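Local coordinates for protein alcohol dehydrogenase YqhD (Escherichia coli, PDB 4QGS) that reduces a broad range of short-chain aldehydes to alcohols with NADPH, using one catalytic zinc ion per subunit, at residues Val208-Gln213 with Thr260-Gly265; Arg226-Ile231 with Gly265-Gly270. All blocks are in the same frame, centred on the assembly; numbering follows the deposited sequence.

Contact 1: residues Val208-Gln213 with Thr260-Gly265. Unlike the reference sequence in segment 260-265: Glu263 (reference Leu). With ZN (zinc ion), chain B.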
loop_
_atom_site.group_PDB
_atom_site.type_symbol
_atom_site.label_atom_id
_atom_site.label_comp_id
_atom_site.label_asym_id
_atom_site.label_seq_id
_atom_site.Cartn_x
_atom_site.Cartn_y
_atom_site.Cartn_z
ATOM N N VAL A 208 -8.401 4.500 -2.214
ATOM C CA VAL A 208 -8.796 4.514 -0.813
ATOM C C VAL A 208 -7.686 5.070 0.070
ATOM O O VAL A 208 -7.977 5.845 0.980
ATOM C CB VAL A 208 -9.215 3.107 -0.346
ATOM C CG1 VAL A 208 -9.510 3.124 1.156
ATOM C CG2 VAL A 208 -10.442 2.667 -1.134
ATOM N N HIS A 209 -6.421 4.732 -0.200
ATOM C CA HIS A 209 -5.334 5.353 0.573
ATOM C C HIS A 209 -5.422 6.874 0.489
ATOM O O HIS A 209 -5.170 7.568 1.480
ATOM C CB HIS A 209 -3.955 4.874 0.106
ATOM C CG HIS A 209 -3.546 3.561 0.699
ATOM N ND1 HIS A 209 -2.490 3.433 1.576
ATOM C CD2 HIS A 209 -4.073 2.318 0.561
ATOM C CE1 HIS A 209 -2.372 2.166 1.938
ATOM N NE2 HIS A 209 -3.319 1.470 1.338
ATOM N N THR A 210 -5.801 7.383 -0.681
ATOM C CA THR A 210 -5.937 8.825 -0.870
ATOM C C THR A 210 -7.090 9.375 -0.026
ATOM O O THR A 210 -6.905 10.343 0.712
ATOM C CB THR A 210 -6.149 9.179 -2.337
ATOM O OG1 THR A 210 -5.060 8.641 -3.103
ATOM C CG2 THR A 210 -6.201 10.730 -2.522
ATOM N N VAL A 211 -8.275 8.768 -0.102
ATOM C CA VAL A 211 -9.403 9.354 0.646
ATOM C C VAL A 211 -9.303 9.123 2.155
ATOM O O VAL A 211 -9.969 9.817 2.929
ATOM C CB VAL A 211 -10.778 8.828 0.150
ATOM C CG1 VAL A 211 -10.996 9.179 -1.322
ATOM C CG2 VAL A 211 -10.900 7.320 0.385
ATOM N N GLU A 212 -8.471 8.177 2.588
ATOM C CA GLU A 212 -8.213 7.983 4.020
ATOM C C GLU A 212 -7.541 9.217 4.609
ATOM O O GLU A 212 -7.574 9.427 5.820
ATOM C CB GLU A 212 -7.319 6.774 4.272
ATOM C CG GLU A 212 -7.960 5.417 3.944
ATOM C CD GLU A 212 -8.809 4.836 5.075
ATOM O OE1 GLU A 212 -9.480 5.597 5.816
ATOM O OE2 GLU A 212 -8.795 3.596 5.224
ATOM N N GLN A 213 -6.927 10.001 3.729
ATOM C CA GLN A 213 -6.154 11.178 4.124
ATOM C C GLN A 213 -6.759 12.483 3.618
ATOM O O GLN A 213 -6.151 13.560 3.747
ATOM C CB GLN A 213 -4.720 11.041 3.616
ATOM C CG GLN A 213 -4.011 9.769 4.099
ATOM C CD GLN A 213 -2.665 9.560 3.422
ATOM O OE1 GLN A 213 -1.651 10.102 3.861
ATOM N NE2 GLN A 213 -2.642 8.748 2.365
ATOM N N THR A 260 1.633 5.724 -6.811
ATOM C CA THR A 260 2.818 5.981 -6.019
ATOM C C THR A 260 2.601 7.190 -5.123
ATOM O O THR A 260 2.987 7.168 -3.964
ATOM C CB THR A 260 4.054 6.189 -6.910
ATOM O OG1 THR A 260 4.319 4.969 -7.611
ATOM C CG2 THR A 260 5.266 6.538 -6.069
ATOM N N GLN A 261 1.961 8.232 -5.640
ATOM C CA GLN A 261 1.686 9.402 -4.802
ATOM C C GLN A 261 0.650 9.082 -3.719
ATOM O O GLN A 261 0.750 9.577 -2.600
ATOM C CB GLN A 261 1.238 10.583 -5.664
ATOM C CG GLN A 261 2.330 11.050 -6.619
ATOM C CD GLN A 261 3.565 11.519 -5.855
ATOM O OE1 GLN A 261 3.457 12.291 -4.918
ATOM N NE2 GLN A 261 4.730 11.028 -6.243
ATOM N N ALA A 262 -0.323 8.232 -4.038
ATOM C CA ALA A 262 -1.343 7.850 -3.054
ATOM C C ALA A 262 -0.713 7.145 -1.851
ATOM O O ALA A 262 -1.196 7.258 -0.723
ATOM C CB ALA A 262 -2.405 6.958 -3.707
ATOM N N GLU A 263 0.394 6.448 -2.083
ATOM C CA GLU A 263 1.108 5.737 -1.017
ATOM C C GLU A 263 2.309 6.485 -0.392
ATOM O O GLU A 263 3.047 5.893 0.381
ATOM C CB GLU A 263 1.609 4.409 -1.581
ATOM C CG GLU A 263 0.773 3.205 -1.254
ATOM C CD GLU A 263 -0.370 3.014 -2.225
ATOM O OE1 GLU A 263 -1.532 2.929 -1.768
ATOM O OE2 GLU A 263 -0.105 2.933 -3.440
ATOM N N ASN A 264 2.490 7.774 -0.678
ATOM C CA ASN A 264 3.829 8.379 -0.606
ATOM C C ASN A 264 4.164 9.392 0.536
ATOM O O ASN A 264 5.278 9.389 1.042
ATOM C CB ASN A 264 4.105 9.016 -1.967
ATOM C CG ASN A 264 5.548 9.482 -2.142
ATOM O OD1 ASN A 264 6.129 10.084 -1.263
ATOM N ND2 ASN A 264 6.138 9.148 -3.281
ATOM N N GLY A 265 3.243 10.261 0.943
ATOM C CA GLY A 265 3.498 11.127 2.095
ATOM C C GLY A 265 3.122 12.608 2.029
ATOM O O GLY A 265 2.688 13.193 3.037
HETATM ZN ZN ZN B . -4.203 -0.394 1.518
HETATM O O HOH W 1 -0.157 7.908 1.499
HETATM O O HOH W 2 -2.862 -0.874 3.055
HETATM O O HOH W 3 -2.441 -1.153 0.543
#
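OE1 of Glu263 stands over one face of the His209 imidazole, displaced toward its rim and 3.2 Å from CG of His209. The two side chains cross at about a right angle, with the carboxylate plane 81° from the ring plane, and no hydrogen bond forms between them. Glu263, which differs from the reference leucine, has just left the helix, and its CB does not point at 208-213; a chi2 of 85° bends the chain by turning CD at CG, and OE1 ends over the ring.

Packing brings the helices 196-211 and 249-262 close: CA atoms of Thr210 and Ala262 lie 5.2 Å apart, and OG1 of Thr210 touches CB of Ala262 at 3.2 Å. That hydroxyl's polar partner is Ala206 O, one turn earlier.

Polar bonding runs through Gln213. NE2 of Gln213 gives a nearly straight hydrogen bond to O of His209 (2.9 Å, 177° at the hydrogen), approaching from above the carbonyl plane. NE2 of Gln213 donates also to water 1, 2.8 Å away, which donates in turn to Ala262 O. An alanine here removes NE2, and would probably leave the His209 carbonyl without a mate and water 1 less firmly held against Ala262 O.

NE2 of His209 binds zinc at 2.1 Å, alongside waters 2 and 3, Asp205, His278 and His292. Segment 260-265 supplies no ligand but lays Glu263 over the ring of one, at the catalytic metal site of an iron-containing alcohol dehydrogenase that here holds zinc.

Contact 2: residues Arg226-Ile231 with Gly265-Gly270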
loop_
_atom_site.group_PDB
_atom_site.type_symbol
_atom_site.label_atom_id
_atom_site.label_comp_id
_atom_site.label_asym_id
_atom_site.label_seq_id
_atom_site.Cartn_x
_atom_site.Cartn_y
_atom_site.Cartn_z
ATOM N N ARG A 226 -5.689 19.807 -2.967
ATOM C CA ARG A 226 -5.583 19.803 -4.423
ATOM C C ARG A 226 -4.837 18.565 -4.922
ATOM O O ARG A 226 -5.178 18.010 -5.962
ATOM C CB ARG A 226 -4.868 21.062 -4.937
ATOM C CG ARG A 226 -5.667 22.346 -4.860
ATOM C CD ARG A 226 -6.926 22.331 -5.727
ATOM N NE ARG A 226 -7.590 23.642 -5.707
ATOM C CZ ARG A 226 -8.698 23.944 -6.378
ATOM N NH1 ARG A 226 -9.268 23.038 -7.175
ATOM N NH2 ARG A 226 -9.221 25.169 -6.272
ATOM N N PHE A 227 -3.797 18.154 -4.203
ATOM C CA PHE A 227 -2.980 17.042 -4.695
ATOM C C PHE A 227 -3.765 15.737 -4.561
ATOM O O PHE A 227 -3.758 14.898 -5.477
ATOM C CB PHE A 227 -1.658 16.961 -3.939
ATOM C CG PHE A 227 -0.624 17.983 -4.379
ATOM C CD1 PHE A 227 -0.972 19.081 -5.146
ATOM C CD2 PHE A 227 0.703 17.818 -4.020
ATOM C CE1 PHE A 227 -0.008 20.004 -5.549
ATOM C CE2 PHE A 227 1.676 18.738 -4.421
ATOM C CZ PHE A 227 1.315 19.824 -5.186
ATOM N N ALA A 228 -4.453 15.580 -3.436
ATOM C CA ALA A 228 -5.335 14.428 -3.222
ATOM C C ALA A 228 -6.402 14.376 -4.308
ATOM O O ALA A 228 -6.607 13.331 -4.941
ATOM C CB ALA A 228 -5.978 14.491 -1.834
ATOM N N GLU A 229 -7.057 15.508 -4.542
ATOM C CA GLU A 229 -8.059 15.625 -5.600
ATOM C C GLU A 229 -7.481 15.237 -6.964
ATOM O O GLU A 229 -8.117 14.510 -7.743
ATOM C CB GLU A 229 -8.624 17.053 -5.627
ATOM C CG GLU A 229 -9.603 17.293 -4.503
ATOM C CD GLU A 229 -9.736 18.772 -4.107
ATOM O OE1 GLU A 229 -9.285 19.642 -4.875
ATOM O OE2 GLU A 229 -10.294 19.042 -3.024
ATOM N N GLY A 230 -6.263 15.699 -7.229
ATOM C CA GLY A 230 -5.567 15.395 -8.469
ATOM C C GLY A 230 -5.313 13.912 -8.658
ATOM O O GLY A 230 -5.480 13.373 -9.762
ATOM N N ILE A 231 -4.878 13.252 -7.594
ATOM C CA ILE A 231 -4.665 11.803 -7.639
ATOM C C ILE A 231 -5.983 11.089 -7.970
ATOM O O ILE A 231 -6.029 10.210 -8.846
ATOM C CB ILE A 231 -4.090 11.269 -6.296
ATOM C CG1 ILE A 231 -2.655 11.764 -6.099
ATOM C CG2 ILE A 231 -4.159 9.717 -6.247
ATOM C CD1 ILE A 231 -2.135 11.641 -4.677
ATOM N N GLY A 265 3.243 10.261 0.943
ATOM C CA GLY A 265 3.498 11.127 2.095
ATOM C C GLY A 265 3.122 12.608 2.029
ATOM O O GLY A 265 2.688 13.193 3.037
ATOM N N LEU A 266 3.290 13.217 0.860
ATOM C CA LEU A 266 2.918 14.614 0.675
ATOM C C LEU A 266 1.433 14.857 0.985
ATOM O O LEU A 266 1.093 15.810 1.681
ATOM C CB LEU A 266 3.246 15.052 -0.754
ATOM C CG LEU A 266 3.378 16.526 -1.127
ATOM C CD1 LEU A 266 4.148 17.304 -0.082
ATOM C CD2 LEU A 266 4.065 16.640 -2.485
ATOM N N ILE A 267 0.534 13.996 0.509
ATOM C CA ILE A 267 -0.883 14.301 0.694
ATOM C C ILE A 267 -1.372 14.126 2.128
ATOM O O ILE A 267 -2.420 14.658 2.492
ATOM C CB ILE A 267 -1.768 13.456 -0.234
ATOM C CG1 ILE A 267 -1.442 11.974 -0.073
ATOM C CG2 ILE A 267 -1.570 13.896 -1.680
ATOM C CD1 ILE A 267 -2.517 11.078 -0.642
ATOM N N GLY A 268 -0.621 13.393 2.945
ATOM C CA GLY A 268 -1.029 13.159 4.319
ATOM C C GLY A 268 -0.335 14.064 5.325
ATOM O O GLY A 268 -0.702 14.082 6.492
ATOM N N ALA A 269 0.673 14.806 4.871
ATOM C CA ALA A 269 1.467 15.619 5.787
ATOM C C ALA A 269 0.656 16.803 6.270
ATOM O O ALA A 269 0.257 17.655 5.478
ATOM C CB ALA A 269 2.757 16.090 5.113
ATOM N N GLY A 270 0.400 16.831 7.573
ATOM C CA GLY A 270 -0.275 17.956 8.202
ATOM C C GLY A 270 -1.793 17.984 8.118
ATOM O O GLY A 270 -2.404 19.038 8.350
#
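In the helical C-terminal region of the enzyme, helix 222-244 packs against the loop that joins helix 249-262 to helix 276-288; the side chains that meet are all apolar, and no hydrogen bond crosses. Ile267 carries most of the contact. Its methyl CG2 lies 3.8 Å from CB of Phe227 and equally near the backbone N of Ala228, so the branch rests on the helix backbone as well as on side chains. The first torsion explains this: a chi1 of 53° puts CG1 of Ile267 between the backbone N and the carbonyl carbon, and so sets the other branch, CG2, anti to that carbon, against the helix. Ile231, one helical turn on from Phe227, reaches toward Ile267 tip to tip, its CD1 3.8 Å from CG2 of Ile267 and 4.1 Å from CD1 of that residue.

The setting is the all-helical C-terminal domain of the iron-containing alcohol dehydrogenase family. Here 265-270, turn-like and held internally by weak bonds, lies on helix 222-244 beside helix 196-211, whose His209 binds zinc.

Toward the exposed side, Phe227 and Leu266 cross obliquely. Methyl CD2 of Leu266 comes to the edge of the phenyl ring, in its plane, 3.7 Å from CE2 and 3.9 Å from CD2 of Phe227. Leu266 also touches Leu17, while on the buried side Thr210 of helix 196-211 packs on both Ala228 and Ile231.

How the contacts relate
Contacts 1 and 2 have centres 7 Å apart and share Gly265, three residues beyond the end of helix 249-262, in the loop that runs on to helix 276-288. Contact 1 is nearer the chain centre, about 8 Å against 15 Å between centres, and is partly buried beside the zinc; its chemistry is mixed: a zinc ligand under a carboxylate, a water bridge and one close-packed point, with no direct hydrogen bond across. Contact 2 is apolar in its side chains, buried around the isoleucines and exposed at its aromatic end. The two also meet directly: CB of Gln261 lies 3.7 Å from CD1 of Ile231, and OE1 of Gln213 is 3.2 Å from CA of Gly268.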